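Local coordinates for protein Endonuclease/exonuclease/phosphatase (Beutenbergia cavernae DSM 12333, PDB 4RUW) that belongs to the endonuclease/exonuclease/phosphatase family of DNase I-like fold and binds a zinc ion near the periphery of the molecule, at residues H98-G103 against L135-A140. Sequence-based numbering, arbitrary orientation.
Sequences HRDAPG and LPHEGA. With ZN (zinc ion), chain B.
Four side chains grip one zinc ion, and three of them meet here: His98 ND1 at 2.0 Å, Asp100 OD2 at 1.9 Å and His137 NE2 at 2.0 Å from the metal, with His107 as the fourth. The two segments have no hydrogen bond to each other; the metal joins them. His98 ND1 and His137 NE2 lie 3.2 Å apart, a closeness tolerable because both nitrogens are bound to the same zinc ion. Their rings come from opposite directions and meet rim to rim, planes at 57°, neither lying over the other's face. The carboxylate of Asp100 stands nearly perpendicular to the His137 ring. Its CG is anti to the carbonyl carbon (chi1 -61°), which swings OD2 to the metal, while OD1 takes a hydrogen bond from the backbone N of Ser146 that should steady the carboxylate's rotation.

In this DNase I-like fold, 98-103 leaves strand 91-98 of a mixed sheet, and 135-140 forms a small hairpin after strand 125-133 at that sheet's edge. The hairpin turns through a type I' beta turn from His137 to Ala140; the turn bond, Ala140 N to His137 O, is weak, and His137 N to Ala140 O at 2.7 Å is the stronger link between the two arms. Its first strand delivers His137. The zinc thus ties the exit of an inner strand to an excursion beyond an outer one.

Second-shell support comes from Leu135, whose carbonyl O accepts the ND1-H of His137 at 2.9 Å. The bond is fairly straight (162° at the hydrogen); the oxygen lies in the imidazole plane, although the donor sits well above the carbonyl plane. With ND1 as donor, NE2 is the nitrogen on the metal, and the bond should restrain ring rotation. Leu135 also makes a loose van der Waals contact, 4.2 Å from its CD2 to His98 NE2.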
loop_
_atom_site.group_PDB
_atom_site.type_symbol
_atom_site.label_atom_id
_atom_site.label_comp_id
_atom_site.label_asym_id
_atom_site.label_seq_id
_atom_site.Cartn_x
_atom_site.Cartn_y
_atom_site.Cartn_z
ATOM N N HIS A 98 7.086 7.718 -17.822
ATOM C CA HIS A 98 7.535 7.213 -19.118
ATOM C C HIS A 98 8.970 7.599 -19.426
ATOM O O HIS A 98 9.472 8.636 -18.982
ATOM C CB HIS A 98 6.630 7.671 -20.268
ATOM C CG HIS A 98 5.373 6.863 -20.392
ATOM N ND1 HIS A 98 4.613 6.864 -21.548
ATOM C CD2 HIS A 98 4.762 6.041 -19.512
ATOM C CE1 HIS A 98 3.573 6.051 -21.355
ATOM N NE2 HIS A 98 3.641 5.551 -20.143
ATOM N N ARG A 99 9.628 6.741 -20.192
ATOM C CA ARG A 99 10.912 7.075 -20.761
ATOM C C ARG A 99 10.804 6.721 -22.237
ATOM O O ARG A 99 10.931 5.554 -22.623
ATOM C CB ARG A 99 12.031 6.310 -20.057
ATOM C CG ARG A 99 13.416 6.655 -20.572
ATOM C CD ARG A 99 14.470 6.500 -19.496
ATOM N NE ARG A 99 14.799 5.106 -19.222
ATOM C CZ ARG A 99 15.618 4.717 -18.248
ATOM N NH1 ARG A 99 16.176 5.616 -17.450
ATOM N NH2 ARG A 99 15.875 3.432 -18.062
ATOM N N ASP A 100 10.514 7.735 -23.052
ATOM C CA ASP A 100 10.134 7.541 -24.453
ATOM C C ASP A 100 11.137 8.165 -25.409
ATOM O O ASP A 100 11.619 9.270 -25.167
ATOM C CB ASP A 100 8.802 8.227 -24.769
ATOM C CG ASP A 100 7.632 7.700 -23.974
ATOM O OD1 ASP A 100 7.652 6.541 -23.479
ATOM O OD2 ASP A 100 6.652 8.472 -23.857
ATOM N N ALA A 101 11.399 7.476 -26.516
ATOM C CA ALA A 101 12.096 8.059 -27.657
ATOM C C ALA A 101 11.166 9.087 -28.325
ATOM O O ALA A 101 9.970 9.100 -28.058
ATOM C CB ALA A 101 12.472 6.948 -28.640
ATOM N N PRO A 102 11.710 9.958 -29.196
ATOM C CA PRO A 102 10.847 10.928 -29.882
ATOM C C PRO A 102 9.824 10.275 -30.805
ATOM O O PRO A 102 10.076 9.193 -31.338
ATOM C CB PRO A 102 11.839 11.753 -30.710
ATOM C CG PRO A 102 13.116 11.635 -29.985
ATOM C CD PRO A 102 13.136 10.236 -29.430
ATOM N N GLY A 103 8.685 10.933 -30.987
ATOM C CA GLY A 103 7.629 10.438 -31.848
ATOM C C GLY A 103 6.300 11.037 -31.441
ATOM O O GLY A 103 6.220 11.729 -30.425
ATOM N N LEU A 135 4.198 1.268 -25.947
ATOM C CA LEU A 135 2.823 1.514 -25.555
ATOM C C LEU A 135 2.116 2.392 -26.574
ATOM O O LEU A 135 2.740 3.237 -27.220
ATOM C CB LEU A 135 2.779 2.205 -24.190
ATOM C CG LEU A 135 3.431 1.481 -23.004
ATOM C CD1 LEU A 135 4.922 1.792 -22.889
ATOM C CD2 LEU A 135 2.721 1.807 -21.700
ATOM N N PRO A 136 0.801 2.203 -26.712
ATOM C CA PRO A 136 -0.001 3.120 -27.522
ATOM C C PRO A 136 0.090 4.554 -26.994
ATOM O O PRO A 136 -0.038 4.792 -25.792
ATOM C CB PRO A 136 -1.423 2.568 -27.366
ATOM C CG PRO A 136 -1.224 1.120 -27.063
ATOM C CD PRO A 136 0.003 1.078 -26.198
ATOM N N HIS A 137 0.356 5.487 -27.901
ATOM C CA HIS A 137 0.347 6.916 -27.619
ATOM C C HIS A 137 -0.467 7.556 -28.734
ATOM O O HIS A 137 -0.143 7.381 -29.905
ATOM C CB HIS A 137 1.765 7.488 -27.670
ATOM C CG HIS A 137 2.603 7.189 -26.465
ATOM N ND1 HIS A 137 3.011 5.910 -26.132
ATOM C CD2 HIS A 137 3.141 8.007 -25.528
ATOM C CE1 HIS A 137 3.751 5.961 -25.037
ATOM N NE2 HIS A 137 3.843 7.221 -24.643
ATOM N N GLU A 138 -1.515 8.259 -28.385
ATOM C CA GLU A 138 -2.348 8.953 -29.375
ATOM C C GLU A 138 -2.906 7.959 -30.413
ATOM O O GLU A 138 -2.956 8.245 -31.573
ATOM C CB GLU A 138 -1.572 10.112 -30.021
ATOM C CG GLU A 138 -1.314 11.322 -29.120
ATOM C CD GLU A 138 -0.458 12.419 -29.750
ATOM O OE1 GLU A 138 -0.264 13.456 -29.125
ATOM O OE2 GLU A 138 0.057 12.249 -30.858
ATOM N N GLY A 139 -3.347 6.802 -29.955
ATOM C CA GLY A 139 -4.044 5.860 -30.813
ATOM C C GLY A 139 -3.166 4.941 -31.642
ATOM O O GLY A 139 -3.661 4.218 -32.509
ATOM N N ALA A 140 -1.865 4.959 -31.383
ATOM C CA ALA A 140 -0.945 4.086 -32.102
ATOM C C ALA A 140 0.260 3.730 -31.244
ATOM O O ALA A 140 0.717 4.539 -30.439
ATOM C CB ALA A 140 -0.496 4.738 -33.400
HETATM ZN ZN ZN B . 4.942 7.983 -23.157
#